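Local atomic coordinates of heat-inducible transcription repressor hrcA homolog (PDB entry 1STZ), a protein that probably represses class I heat-shock operons, those encoding the GrpE-DnaK-DnaJ and GroEL-GroES chaperones, by binding DNA as a transcriptional regulator. Residues A[145-151]-A[162-168]; A[172-176]-A[223-228]; A[192-196]-A[208-212]. All coordinates share one frame. Numbering follows the deposited sequence.

Contact 1: residues A[145-151]-A[162-168]; sequences LKILRVM and FSILTEF
Residues 145-151 run as an irregular extended chain that is a strand by Val150, antiparallel to strand residues 162-166; the axes of the short strand segments 149-151 and 162-166 approach to 4.7 Å at 160°. Leu145 starts beyond the paired region, its CD2 3.3 Å from Thr166 CG2 and 3.8 Å from Phe168 CD1. At Lys146 the link is largely through solvent: one water joins Lys146 O (2.7 Å) to Glu167 N (2.8 Å), a second joins Lys146 N (3.2 Å) to Glu167 OE1 (2.8 Å), and Thr166 OG1 donates a weak bond to Lys146 O at 3.5 Å. Ile147 (m, t) sets CG1 4.2 Å from Ile164 CD1. Leu148 departs from extended geometry (phi/psi -85/-24), yet its N donates to Leu165 O at 2.9 Å. Arg149 O accepts from Leu165 N at 2.8 Å, while Arg149 NH1 leads away to bond Val155 O of the second subunit. Val150 faces Ile164 as a non-hydrogen-bonded pair, CA to CA 4.6 Å; in the t rotamer its CG1 reaches Phe162 CE1 at 3.6 Å. Met151 and Ser163 form a hydrogen-bonded pair, Met151 N to Ser163 O 3.0 Å and Ser163 N to Met151 O 3.1 Å. Met151 SD turns to Leu165 CD2, 3.6 Å away. Val150 and Ile164 occupy the face toward helix 184-195, where Val150 meets Leu191 and Leu195. Met151, Ser163 and Leu165 line the other, packing respectively on Val155, Ile161 and Tyr159 of the second subunit. The arrangement is an antiparallel beta hairpin in a three-stranded sheet, with helices on one face and a subunit interface on the other.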
ATOM      1  N   LEU A 145       9.634 -25.857 -18.061  1.00 27.78           N
ATOM      2  CA  LEU A 145       9.060 -25.738 -16.725  1.00 26.46           C
ATOM      3  C   LEU A 145       8.729 -27.148 -16.243  1.00 25.37           C
ATOM      4  O   LEU A 145       7.623 -27.642 -16.475  1.00 25.28           O
ATOM      5  CB  LEU A 145       7.785 -24.890 -16.779  1.00 26.55           C
ATOM      6  CG  LEU A 145       7.602 -23.638 -15.919  1.00 27.48           C
ATOM      7  CD1 LEU A 145       6.119 -23.294 -15.792  1.00 26.28           C
ATOM      8  CD2 LEU A 145       8.223 -23.793 -14.556  1.00 28.30           C
ATOM      9  N   LYS A 146       9.678 -27.806 -15.587  1.00 23.67           N
ATOM     10  CA  LYS A 146       9.433 -29.144 -15.060  1.00 22.66           C
ATOM     11  C   LYS A 146       8.363 -29.134 -13.953  1.00 21.28           C
ATOM     12  O   LYS A 146       8.376 -28.279 -13.078  1.00 21.11           O
ATOM     13  CB  LYS A 146      10.732 -29.747 -14.521  1.00 22.73           C
ATOM     14  CG  LYS A 146      11.715 -30.167 -15.599  1.00 24.09           C
ATOM     15  CD  LYS A 146      12.567 -31.338 -15.121  1.00 27.02           C
ATOM     16  CE  LYS A 146      13.294 -32.049 -16.269  1.00 27.36           C
ATOM     17  NZ  LYS A 146      13.995 -33.265 -15.745  1.00 28.04           N
ATOM     18  N   ILE A 147       7.432 -30.079 -14.016  1.00 19.93           N
ATOM     19  CA  ILE A 147       6.508 -30.339 -12.923  1.00 19.29           C
ATOM     20  C   ILE A 147       7.240 -31.191 -11.871  1.00 18.91           C
ATOM     21  O   ILE A 147       7.571 -32.351 -12.120  1.00 19.35           O
ATOM     22  CB  ILE A 147       5.253 -31.081 -13.432  1.00 19.10           C
ATOM     23  CG1 ILE A 147       4.475 -30.223 -14.436  1.00 18.36           C
ATOM     24  CG2 ILE A 147       4.357 -31.499 -12.250  1.00 19.02           C
ATOM     25  CD1 ILE A 147       3.486 -31.011 -15.289  1.00 18.38           C
ATOM     26  N   LEU A 148       7.499 -30.612 -10.708  1.00 18.23           N
ATOM     27  CA  LEU A 148       8.247 -31.290  -9.635  1.00 17.98           C
ATOM     28  C   LEU A 148       7.350 -32.168  -8.773  1.00 17.69           C
ATOM     29  O   LEU A 148       7.823 -33.105  -8.137  1.00 16.78           O
ATOM     30  CB  LEU A 148       8.944 -30.260  -8.738  1.00 18.06           C
ATOM     31  CG  LEU A 148       9.838 -29.237  -9.449  1.00 18.95           C
ATOM     32  CD1 LEU A 148      10.328 -28.184  -8.488  1.00 19.79           C
ATOM     33  CD2 LEU A 148      11.022 -29.914 -10.125  1.00 19.05           C
ATOM     34  N   ARG A 149       6.056 -31.847  -8.743  1.00 17.93           N
ATOM     35  CA  ARG A 149       5.083 -32.566  -7.911  1.00 17.94           C
ATOM     36  C   ARG A 149       3.644 -32.161  -8.241  1.00 17.56           C
ATOM     37  O   ARG A 149       3.380 -31.005  -8.548  1.00 16.76           O
ATOM     38  CB  ARG A 149       5.347 -32.246  -6.439  1.00 17.92           C
ATOM     39  CG  ARG A 149       4.475 -32.978  -5.451  1.00 20.23           C
ATOM     40  CD  ARG A 149       4.921 -32.765  -4.028  1.00 23.02           C
ATOM     41  NE  ARG A 149       3.878 -33.110  -3.066  1.00 25.44           N
ATOM     42  CZ  ARG A 149       3.757 -32.572  -1.859  1.00 26.39           C
ATOM     43  NH1 ARG A 149       4.620 -31.644  -1.454  1.00 27.06           N
ATOM     44  NH2 ARG A 149       2.762 -32.952  -1.058  1.00 26.61           N
ATOM     45  N   VAL A 150       2.717 -33.109  -8.132  1.00 17.49           N
ATOM     46  CA  VAL A 150       1.296 -32.847  -8.338  1.00 17.63           C
ATOM     47  C   VAL A 150       0.554 -33.125  -7.041  1.00 18.09           C
ATOM     48  O   VAL A 150       0.629 -34.223  -6.513  1.00 18.41           O
ATOM     49  CB  VAL A 150       0.704 -33.732  -9.439  1.00 17.07           C
ATOM     50  CG1 VAL A 150      -0.788 -33.447  -9.625  1.00 16.22           C
ATOM     51  CG2 VAL A 150       1.460 -33.535 -10.740  1.00 17.79           C
ATOM     52  N   MET A 151      -0.163 -32.131  -6.545  1.00 18.87           N
ATOM     53  CA  MET A 151      -0.910 -32.253  -5.300  1.00 20.10           C
ATOM     54  C   MET A 151      -2.410 -32.291  -5.582  1.00 19.76           C
ATOM     55  O   MET A 151      -2.921 -31.457  -6.334  1.00 19.06           O
ATOM     56  CB  MET A 151      -0.595 -31.074  -4.376  1.00 20.70           C
ATOM     57  CG  MET A 151       0.860 -30.975  -3.917  1.00 23.69           C
ATOM     58  SD  MET A 151       1.710 -29.579  -4.669  1.00 31.16           S
ATOM     59  CE  MET A 151       2.237 -30.220  -6.032  1.00 29.09           C
ATOM     60  N   PHE A 162      -6.395 -28.857  -6.265  1.00 16.50           N
ATOM     61  CA  PHE A 162      -5.345 -29.318  -7.155  1.00 16.06           C
ATOM     62  C   PHE A 162      -4.305 -28.221  -7.288  1.00 16.29           C
ATOM     63  O   PHE A 162      -4.638 -27.048  -7.270  1.00 16.37           O
ATOM     64  CB  PHE A 162      -5.929 -29.669  -8.533  1.00 15.36           C
ATOM     65  CG  PHE A 162      -4.894 -29.784  -9.627  1.00 15.30           C
ATOM     66  CD1 PHE A 162      -4.190 -30.968  -9.821  1.00 16.23           C
ATOM     67  CD2 PHE A 162      -4.636 -28.715 -10.473  1.00 13.89           C
ATOM     68  CE1 PHE A 162      -3.243 -31.074 -10.837  1.00 15.64           C
ATOM     69  CE2 PHE A 162      -3.696 -28.820 -11.469  1.00 14.65           C
ATOM     70  CZ  PHE A 162      -2.997 -30.003 -11.651  1.00 14.50           C
ATOM     71  N   SER A 163      -3.051 -28.616  -7.454  1.00 16.64           N
ATOM     72  CA  SER A 163      -1.981 -27.698  -7.822  1.00 17.52           C
ATOM     73  C   SER A 163      -0.745 -28.466  -8.255  1.00 17.72           C
ATOM     74  O   SER A 163      -0.673 -29.677  -8.114  1.00 17.57           O
ATOM     75  CB  SER A 163      -1.617 -26.755  -6.670  1.00 17.68           C
ATOM     76  OG  SER A 163      -1.351 -27.481  -5.486  1.00 19.39           O
ATOM     77  N   ILE A 164       0.213 -27.759  -8.839  1.00 18.46           N
ATOM     78  CA  ILE A 164       1.488 -28.364  -9.164  1.00 19.14           C
ATOM     79  C   ILE A 164       2.581 -27.544  -8.529  1.00 19.09           C
ATOM     80  O   ILE A 164       2.414 -26.355  -8.296  1.00 18.95           O
ATOM     81  CB  ILE A 164       1.708 -28.476 -10.689  1.00 19.36           C
ATOM     82  CG1 ILE A 164       1.752 -27.093 -11.345  1.00 21.19           C
ATOM     83  CG2 ILE A 164       0.628 -29.329 -11.313  1.00 20.16           C
ATOM     84  CD1 ILE A 164       2.047 -27.131 -12.827  1.00 22.40           C
ATOM     85  N   LEU A 165       3.697 -28.199  -8.265  1.00 18.93           N
ATOM     86  CA  LEU A 165       4.893 -27.535  -7.787  1.00 19.60           C
ATOM     87  C   LEU A 165       5.823 -27.402  -8.971  1.00 18.75           C
ATOM     88  O   LEU A 165       5.987 -28.330  -9.748  1.00 16.82           O
ATOM     89  CB  LEU A 165       5.600 -28.368  -6.728  1.00 19.72           C
ATOM     90  CG  LEU A 165       5.868 -27.675  -5.409  1.00 24.67           C
ATOM     91  CD1 LEU A 165       6.738 -26.437  -5.639  1.00 26.55           C
ATOM     92  CD2 LEU A 165       4.548 -27.305  -4.702  1.00 26.47           C
ATOM     93  N   THR A 166       6.477 -26.262  -9.033  1.00 18.57           N
ATOM     94  CA  THR A 166       7.410 -25.945 -10.078  1.00 19.45           C
ATOM     95  C   THR A 166       8.653 -25.345  -9.392  1.00 19.67           C
ATOM     96  O   THR A 166       8.614 -25.138  -8.200  1.00 19.70           O
ATOM     97  CB  THR A 166       6.629 -24.993 -10.995  1.00 19.78           C
ATOM     98  OG1 THR A 166       6.232 -25.686 -12.196  1.00 21.13           O
ATOM     99  CG2 THR A 166       7.376 -23.794 -11.391  1.00 18.49           C
ATOM    100  N   GLU A 167       9.744 -25.082 -10.116  1.00 20.14           N
ATOM    101  CA  GLU A 167      10.924 -24.429  -9.522  1.00 20.79           C
ATOM    102  C   GLU A 167      10.641 -23.001  -9.046  1.00 21.02           C
ATOM    103  O   GLU A 167      11.383 -22.473  -8.211  1.00 21.59           O
ATOM    104  CB  GLU A 167      12.137 -24.453 -10.473  1.00 20.62           C
ATOM    105  CG  GLU A 167      11.998 -23.585 -11.721  1.00 23.27           C
ATOM    106  CD  GLU A 167      13.308 -23.415 -12.464  1.00 24.94           C
ATOM    107  OE1 GLU A 167      13.327 -23.625 -13.697  1.00 27.27           O
ATOM    108  OE2 GLU A 167      14.327 -23.096 -11.806  1.00 27.78           O
ATOM    109  N   PHE A 168       9.568 -22.399  -9.564  1.00 20.81           N
ATOM    110  CA  PHE A 168       9.129 -21.045  -9.209  1.00 21.04           C
ATOM    111  C   PHE A 168       7.987 -20.960  -8.193  1.00 21.27           C
ATOM    112  O   PHE A 168       7.513 -19.868  -7.894  1.00 21.93           O
ATOM    113  CB  PHE A 168       8.692 -20.306 -10.481  1.00 21.27           C
ATOM    114  CG  PHE A 168       9.753 -20.236 -11.529  1.00 20.90           C
ATOM    115  CD1 PHE A 168       9.489 -20.634 -12.824  1.00 20.65           C
ATOM    116  CD2 PHE A 168      11.039 -19.812 -11.204  1.00 21.64           C
ATOM    117  CE1 PHE A 168      10.476 -20.568 -13.801  1.00 20.62           C
ATOM    118  CE2 PHE A 168      12.031 -19.744 -12.171  1.00 20.93           C
ATOM    119  CZ  PHE A 168      11.749 -20.116 -13.470  1.00 21.11           C
TER
HETATM  120  O   HOH W   1      10.379 -26.512 -12.439  1.00 42.10           O
HETATM  121  O   HOH W   2      12.141 -26.106 -14.397  1.00 45.10           O

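Contact 2: residues A[172-176]-A[223-228]; sequences KVTPI and LIGETV
Strand residues 172-176 pass beside the end of helix 215-224, where Gly225 first leaves helical phi/psi; the nearest CA atoms, of Lys172 and Ile224, are 6.5 Å apart. Lys172 sits in the left-handed helical region, a local break from extended geometry, and its m, m, t, t side chain brings CE to 3.4 Å from Ile224 O. Its ammonium forms a salt bridge with Glu226, NZ to OE2 3.4 Å, of which the hydrogen bond is weak. Glu226 N bonds weakly to Leu223 O at 3.5 Å. Thr174 OG1 is satisfied within its own strand, donating to Lys172 O at 2.8 Å. The backbones of Thr174 and Ile176 hydrogen-bond to Phe162 and Leu160 of strand 159-166, and that of Pro175 to the second subunit. That leaves CG2 of Thr174 to pack on Leu223 CD2 at 3.7 Å, while Ile176 CD1 meets Leu223 CD1 at 4.1 Å. Val173 and Pro175 point away. The chemistry is therefore split: a long charge pair at the partly exposed end, apolar contact round buried Leu223.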
ATOM      1  N   LYS A 172      -1.145 -23.164 -10.782  1.00 19.92           N
ATOM      2  CA  LYS A 172      -2.381 -23.782 -11.235  1.00 20.07           C
ATOM      3  C   LYS A 172      -3.308 -24.151 -10.115  1.00 19.88           C
ATOM      4  O   LYS A 172      -4.093 -25.067 -10.262  1.00 20.10           O
ATOM      5  CB  LYS A 172      -2.103 -25.030 -12.061  1.00 20.04           C
ATOM      6  CG  LYS A 172      -1.041 -24.864 -13.099  1.00 21.40           C
ATOM      7  CD  LYS A 172      -1.449 -23.866 -14.110  1.00 22.96           C
ATOM      8  CE  LYS A 172      -0.604 -23.995 -15.337  1.00 25.26           C
ATOM      9  NZ  LYS A 172      -0.963 -22.917 -16.299  1.00 26.35           N
ATOM     10  N   VAL A 173      -3.263 -23.403  -9.022  1.00 20.11           N
ATOM     11  CA  VAL A 173      -4.073 -23.722  -7.863  1.00 20.42           C
ATOM     12  C   VAL A 173      -5.556 -23.607  -8.211  1.00 20.33           C
ATOM     13  O   VAL A 173      -6.033 -22.558  -8.640  1.00 20.35           O
ATOM     14  CB  VAL A 173      -3.722 -22.853  -6.635  1.00 20.58           C
ATOM     15  CG1 VAL A 173      -4.336 -23.442  -5.388  1.00 21.29           C
ATOM     16  CG2 VAL A 173      -2.236 -22.792  -6.446  1.00 21.92           C
ATOM     17  N   THR A 174      -6.290 -24.693  -8.003  1.00 20.22           N
ATOM     18  CA  THR A 174      -7.647 -24.803  -8.512  1.00 20.22           C
ATOM     19  C   THR A 174      -8.492 -25.655  -7.598  1.00 19.54           C
ATOM     20  O   THR A 174      -8.302 -26.854  -7.543  1.00 19.64           O
ATOM     21  CB  THR A 174      -7.637 -25.454  -9.904  1.00 20.40           C
ATOM     22  OG1 THR A 174      -6.819 -24.699 -10.805  1.00 21.38           O
ATOM     23  CG2 THR A 174      -9.038 -25.409 -10.524  1.00 21.57           C
ATOM     24  N   PRO A 175      -9.418 -25.051  -6.867  1.00 19.11           N
ATOM     25  CA  PRO A 175     -10.398 -25.820  -6.103  1.00 18.52           C
ATOM     26  C   PRO A 175     -11.375 -26.505  -7.056  1.00 18.53           C
ATOM     27  O   PRO A 175     -11.724 -25.922  -8.065  1.00 18.03           O
ATOM     28  CB  PRO A 175     -11.110 -24.752  -5.270  1.00 18.50           C
ATOM     29  CG  PRO A 175     -10.266 -23.587  -5.346  1.00 19.25           C
ATOM     30  CD  PRO A 175      -9.595 -23.605  -6.678  1.00 18.91           C
ATOM     31  N   ILE A 176     -11.799 -27.715  -6.727  1.00 19.33           N
ATOM     32  CA  ILE A 176     -12.636 -28.546  -7.594  1.00 20.26           C
ATOM     33  C   ILE A 176     -13.812 -29.084  -6.787  1.00 20.86           C
ATOM     34  O   ILE A 176     -13.630 -29.505  -5.653  1.00 20.59           O
ATOM     35  CB  ILE A 176     -11.808 -29.728  -8.154  1.00 20.09           C
ATOM     36  CG1 ILE A 176     -10.633 -29.220  -8.991  1.00 21.06           C
ATOM     37  CG2 ILE A 176     -12.661 -30.634  -9.010  1.00 20.76           C
ATOM     38  CD1 ILE A 176      -9.537 -30.254  -9.139  1.00 21.77           C
ATOM     39  N   LEU A 223      -6.667 -28.137 -16.823  1.00 24.55           N
ATOM     40  CA  LEU A 223      -6.238 -27.177 -15.800  1.00 24.94           C
ATOM     41  C   LEU A 223      -4.770 -26.797 -15.967  1.00 25.27           C
ATOM     42  O   LEU A 223      -4.423 -25.629 -15.872  1.00 24.83           O
ATOM     43  CB  LEU A 223      -6.473 -27.714 -14.383  1.00 25.08           C
ATOM     44  CG  LEU A 223      -7.937 -27.909 -13.980  1.00 25.74           C
ATOM     45  CD1 LEU A 223      -8.009 -28.555 -12.603  1.00 26.70           C
ATOM     46  CD2 LEU A 223      -8.694 -26.572 -14.015  1.00 25.68           C
ATOM     47  N   ILE A 224      -3.921 -27.788 -16.213  1.00 26.16           N
ATOM     48  CA  ILE A 224      -2.504 -27.555 -16.481  1.00 27.14           C
ATOM     49  C   ILE A 224      -2.347 -26.860 -17.824  1.00 28.39           C
ATOM     50  O   ILE A 224      -1.602 -25.879 -17.952  1.00 28.62           O
ATOM     51  CB  ILE A 224      -1.722 -28.885 -16.483  1.00 26.96           C
ATOM     52  CG1 ILE A 224      -1.698 -29.478 -15.077  1.00 27.08           C
ATOM     53  CG2 ILE A 224      -0.288 -28.664 -16.987  1.00 27.24           C
ATOM     54  CD1 ILE A 224      -1.369 -30.923 -15.031  1.00 28.22           C
ATOM     55  N   GLY A 225      -3.063 -27.377 -18.818  1.00 29.66           N
ATOM     56  CA  GLY A 225      -3.044 -26.831 -20.161  1.00 30.65           C
ATOM     57  C   GLY A 225      -4.023 -25.685 -20.358  1.00 31.52           C
ATOM     58  O   GLY A 225      -4.426 -25.418 -21.487  1.00 31.80           O
ATOM     59  N   GLU A 226      -4.401 -25.005 -19.272  1.00 32.57           N
ATOM     60  CA  GLU A 226      -5.286 -23.845 -19.357  1.00 33.20           C
ATOM     61  C   GLU A 226      -4.634 -22.829 -20.290  1.00 32.95           C
ATOM     62  O   GLU A 226      -3.431 -22.592 -20.202  1.00 33.07           O
ATOM     63  CB  GLU A 226      -5.549 -23.235 -17.962  1.00 33.81           C
ATOM     64  CG  GLU A 226      -4.337 -22.575 -17.285  1.00 36.36           C
ATOM     65  CD  GLU A 226      -4.530 -22.280 -15.787  1.00 40.49           C
ATOM     66  OE1 GLU A 226      -5.411 -22.911 -15.146  1.00 43.49           O
ATOM     67  OE2 GLU A 226      -3.781 -21.427 -15.228  1.00 41.06           O
ATOM     68  N   THR A 227      -5.417 -22.268 -21.207  1.00 32.76           N
ATOM     69  CA  THR A 227      -4.934 -21.179 -22.044  1.00 32.27           C
ATOM     70  C   THR A 227      -4.431 -20.021 -21.184  1.00 32.69           C
ATOM     71  O   THR A 227      -5.221 -19.359 -20.491  1.00 33.38           O
ATOM     72  CB  THR A 227      -6.032 -20.681 -22.988  1.00 32.24           C
ATOM     73  OG1 THR A 227      -6.228 -21.630 -24.053  1.00 30.87           O
ATOM     74  CG2 THR A 227      -5.603 -19.368 -23.675  1.00 30.99           C
ATOM     75  N   VAL A 228      -3.112 -19.819 -21.211  1.00 32.25           N
ATOM     76  CA  VAL A 228      -2.461 -18.658 -20.607  1.00 32.10           C
ATOM     77  C   VAL A 228      -1.686 -17.926 -21.700  1.00 31.06           C
ATOM     78  O   VAL A 228      -0.812 -18.506 -22.360  1.00 29.92           O
ATOM     79  CB  VAL A 228      -1.443 -19.041 -19.491  1.00 32.13           C
ATOM     80  CG1 VAL A 228      -1.073 -17.805 -18.666  1.00 33.08           C
ATOM     81  CG2 VAL A 228      -1.999 -20.125 -18.597  1.00 33.01           C
TER

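Contact 3: residues A[192-196]-A[208-212]; sequences NFLLR and IESLK
Residues 192-195 form the last turn of helix 184-195, and Arg196 is the first residue beyond it to leave helical phi/psi (-66/127). Opposite, Ile208 is non-helical (phi/psi -91/75) and leads into a 3-10 segment, 209-212, in which Leu211 N donates to Ile208 O at 3.1 Å and Lys212 N makes a weak bond to Glu209 O at 3.4 Å. The backbones stay well apart: the closest CA pair, Leu194 and Ile208, is separated by 7.6 Å, so side chains must fill the gap, and the 232 Å² buried between the segments comes from five residues. Leu194 (m, t) points across, placing CD2 3.1 Å from Ser210 OG and CD1 4.2 Å from Leu211 CD2; its carbonyl O is 3.9 Å from Ile208 CD1. Leu195, also m, t, leaves the helix sideways but brings CD2 against two partners, Ile208 CD1 at 3.5 Å and Leu211 CD1 at 4.1 Å. Ile208 (m, t) points toward the helix, whereas Leu211 (m, t) starts sideways and extends its methyls into the same cluster. The interface is thus apolar, with the Ser210 hydroxyl at its exposed margin. Val203 of helix 200-205 touches both Leu195 and Ile208, and Leu217 of helix 215-224 touches both Leu194 and Leu211, which extends the cluster to the neighbouring helices. Asn192 ND2 and Arg196 NE instead hydrogen-bond to Val150 O and Leu148 O of 145-151. This is leucine- and isoleucine-rich packing of a helix C terminus against a 3-10 turn, within a helical layer laid over a small antiparallel sheet.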
ATOM      1  N   ASN A 192       1.304 -38.179 -10.347  1.00 16.40           N
ATOM      2  CA  ASN A 192       2.739 -37.970 -10.141  1.00 16.71           C
ATOM      3  C   ASN A 192       3.634 -38.885 -10.998  1.00 17.44           C
ATOM      4  O   ASN A 192       4.679 -38.454 -11.479  1.00 17.16           O
ATOM      5  CB  ASN A 192       3.100 -38.081  -8.654  1.00 16.08           C
ATOM      6  CG  ASN A 192       2.936 -36.759  -7.929  1.00 14.79           C
ATOM      7  OD1 ASN A 192       3.690 -35.824  -8.175  1.00 11.73           O
ATOM      8  ND2 ASN A 192       1.928 -36.660  -7.063  1.00 11.46           N
ATOM      9  N   PHE A 193       3.208 -40.126 -11.206  1.00 18.23           N
ATOM     10  CA  PHE A 193       3.914 -41.045 -12.098  1.00 19.25           C
ATOM     11  C   PHE A 193       3.944 -40.507 -13.514  1.00 19.61           C
ATOM     12  O   PHE A 193       4.968 -40.579 -14.178  1.00 19.98           O
ATOM     13  CB  PHE A 193       3.233 -42.416 -12.129  1.00 19.42           C
ATOM     14  CG  PHE A 193       3.302 -43.169 -10.834  1.00 21.37           C
ATOM     15  CD1 PHE A 193       2.435 -44.237 -10.601  1.00 21.76           C
ATOM     16  CD2 PHE A 193       4.226 -42.826  -9.840  1.00 23.49           C
ATOM     17  CE1 PHE A 193       2.487 -44.939  -9.415  1.00 22.83           C
ATOM     18  CE2 PHE A 193       4.283 -43.541  -8.652  1.00 23.74           C
ATOM     19  CZ  PHE A 193       3.419 -44.595  -8.443  1.00 23.52           C
ATOM     20  N   LEU A 194       2.813 -39.961 -13.955  1.00 20.21           N
ATOM     21  CA  LEU A 194       2.630 -39.483 -15.328  1.00 20.43           C
ATOM     22  C   LEU A 194       3.266 -38.137 -15.612  1.00 20.62           C
ATOM     23  O   LEU A 194       3.702 -37.879 -16.734  1.00 20.99           O
ATOM     24  CB  LEU A 194       1.139 -39.363 -15.635  1.00 20.43           C
ATOM     25  CG  LEU A 194       0.358 -40.674 -15.671  1.00 20.52           C
ATOM     26  CD1 LEU A 194      -1.135 -40.399 -15.740  1.00 20.40           C
ATOM     27  CD2 LEU A 194       0.807 -41.538 -16.855  1.00 21.16           C
ATOM     28  N   LEU A 195       3.300 -37.269 -14.606  1.00 20.75           N
ATOM     29  CA  LEU A 195       3.589 -35.860 -14.822  1.00 20.55           C
ATOM     30  C   LEU A 195       4.892 -35.356 -14.238  1.00 20.55           C
ATOM     31  O   LEU A 195       5.435 -34.370 -14.720  1.00 20.44           O
ATOM     32  CB  LEU A 195       2.443 -35.023 -14.261  1.00 20.90           C
ATOM     33  CG  LEU A 195       1.127 -35.143 -15.020  1.00 21.29           C
ATOM     34  CD1 LEU A 195       0.093 -34.311 -14.330  1.00 22.80           C
ATOM     35  CD2 LEU A 195       1.289 -34.695 -16.463  1.00 21.71           C
ATOM     36  N   ARG A 196       5.366 -35.999 -13.179  1.00 20.75           N
ATOM     37  CA  ARG A 196       6.588 -35.599 -12.490  1.00 21.15           C
ATOM     38  C   ARG A 196       7.803 -35.798 -13.386  1.00 21.17           C
ATOM     39  O   ARG A 196       8.001 -36.877 -13.912  1.00 21.45           O
ATOM     40  CB  ARG A 196       6.736 -36.454 -11.232  1.00 21.45           C
ATOM     41  CG  ARG A 196       7.858 -36.091 -10.310  1.00 22.45           C
ATOM     42  CD  ARG A 196       7.843 -36.931  -9.038  1.00 23.98           C
ATOM     43  NE  ARG A 196       7.161 -36.255  -7.933  1.00 25.99           N
ATOM     44  CZ  ARG A 196       6.929 -36.810  -6.746  1.00 27.70           C
ATOM     45  NH1 ARG A 196       7.307 -38.061  -6.494  1.00 26.01           N
ATOM     46  NH2 ARG A 196       6.321 -36.104  -5.799  1.00 29.37           N
ATOM     47  N   ILE A 208       1.559 -36.206 -23.438  1.00 22.41           N
ATOM     48  CA  ILE A 208       1.172 -37.137 -22.381  1.00 23.05           C
ATOM     49  C   ILE A 208      -0.206 -37.723 -22.691  1.00 23.51           C
ATOM     50  O   ILE A 208      -1.214 -37.355 -22.078  1.00 23.55           O
ATOM     51  CB  ILE A 208       1.221 -36.441 -21.004  1.00 23.07           C
ATOM     52  CG1 ILE A 208       2.563 -35.714 -20.860  1.00 23.13           C
ATOM     53  CG2 ILE A 208       1.035 -37.468 -19.883  1.00 23.47           C
ATOM     54  CD1 ILE A 208       2.874 -35.262 -19.515  1.00 24.27           C
ATOM     55  N   GLU A 209      -0.217 -38.649 -23.650  1.00 23.98           N
ATOM     56  CA  GLU A 209      -1.444 -39.232 -24.203  1.00 24.36           C
ATOM     57  C   GLU A 209      -2.308 -39.911 -23.130  1.00 24.41           C
ATOM     58  O   GLU A 209      -3.536 -39.910 -23.227  1.00 24.53           O
ATOM     59  CB  GLU A 209      -1.106 -40.229 -25.341  1.00 24.45           C
ATOM     60  CG  GLU A 209      -0.364 -39.614 -26.535  1.00 25.52           C
ATOM     61  CD  GLU A 209      -0.423 -40.453 -27.816  1.00 26.87           C
ATOM     62  OE1 GLU A 209       0.036 -39.966 -28.878  1.00 27.91           O
ATOM     63  OE2 GLU A 209      -0.921 -41.597 -27.782  1.00 28.64           O
ATOM     64  N   SER A 210      -1.672 -40.465 -22.100  1.00 24.46           N
ATOM     65  CA  SER A 210      -2.395 -41.164 -21.035  1.00 24.69           C
ATOM     66  C   SER A 210      -3.306 -40.274 -20.170  1.00 24.83           C
ATOM     67  O   SER A 210      -4.088 -40.796 -19.382  1.00 24.79           O
ATOM     68  CB  SER A 210      -1.410 -41.918 -20.138  1.00 24.57           C
ATOM     69  OG  SER A 210      -0.428 -41.035 -19.635  1.00 26.06           O
ATOM     70  N   LEU A 211      -3.216 -38.947 -20.299  1.00 25.22           N
ATOM     71  CA  LEU A 211      -4.115 -38.055 -19.552  1.00 25.40           C
ATOM     72  C   LEU A 211      -5.597 -38.101 -20.000  1.00 25.75           C
ATOM     73  O   LEU A 211      -6.477 -37.667 -19.253  1.00 25.82           O
ATOM     74  CB  LEU A 211      -3.601 -36.608 -19.567  1.00 25.37           C
ATOM     75  CG  LEU A 211      -2.421 -36.262 -18.650  1.00 24.98           C
ATOM     76  CD1 LEU A 211      -2.163 -34.767 -18.675  1.00 25.14           C
ATOM     77  CD2 LEU A 211      -2.637 -36.734 -17.222  1.00 25.15           C
ATOM     78  N   LYS A 212      -5.885 -38.637 -21.188  1.00 26.05           N
ATOM     79  CA  LYS A 212      -7.270 -38.705 -21.682  1.00 25.84           C
ATOM     80  C   LYS A 212      -7.986 -40.027 -21.343  1.00 25.85           C
ATOM     81  O   LYS A 212      -9.123 -40.239 -21.764  1.00 25.77           O
ATOM     82  CB  LYS A 212      -7.312 -38.431 -23.192  1.00 25.79           C
ATOM     83  CG  LYS A 212      -7.293 -36.952 -23.541  1.00 25.38           C
ATOM     84  CD  LYS A 212      -7.688 -36.677 -24.992  1.00 25.03           C
ATOM     85  CE  LYS A 212      -7.942 -35.175 -25.230  1.00 24.95           C
ATOM     86  NZ  LYS A 212      -6.824 -34.279 -24.787  1.00 24.03           N
TER

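From the N terminus, contact 1 closes first, a short hairpin loop between 145-151 and 162-168. Contact 2 opens after it, at 172-176, and closes a much longer, mainly helical loop at 223-228; contact 3, between 192-196 and 208-212, is nested inside that loop. Contacts 1 and 2 share the three-stranded sheet, joined where Phe162 O lies 3.0 Å from Thr174 N, a probable hydrogen bond, and both touch the second subunit. Contact 3 meets contact 1 where Ile147 CB packs on Leu195 O at 3.5 Å, and contact 2 through Leu195 CD1, 3.8 Å from Ile224 CD1. Together they tie the sheet to its helices, with centres 12 to 15 Å apart.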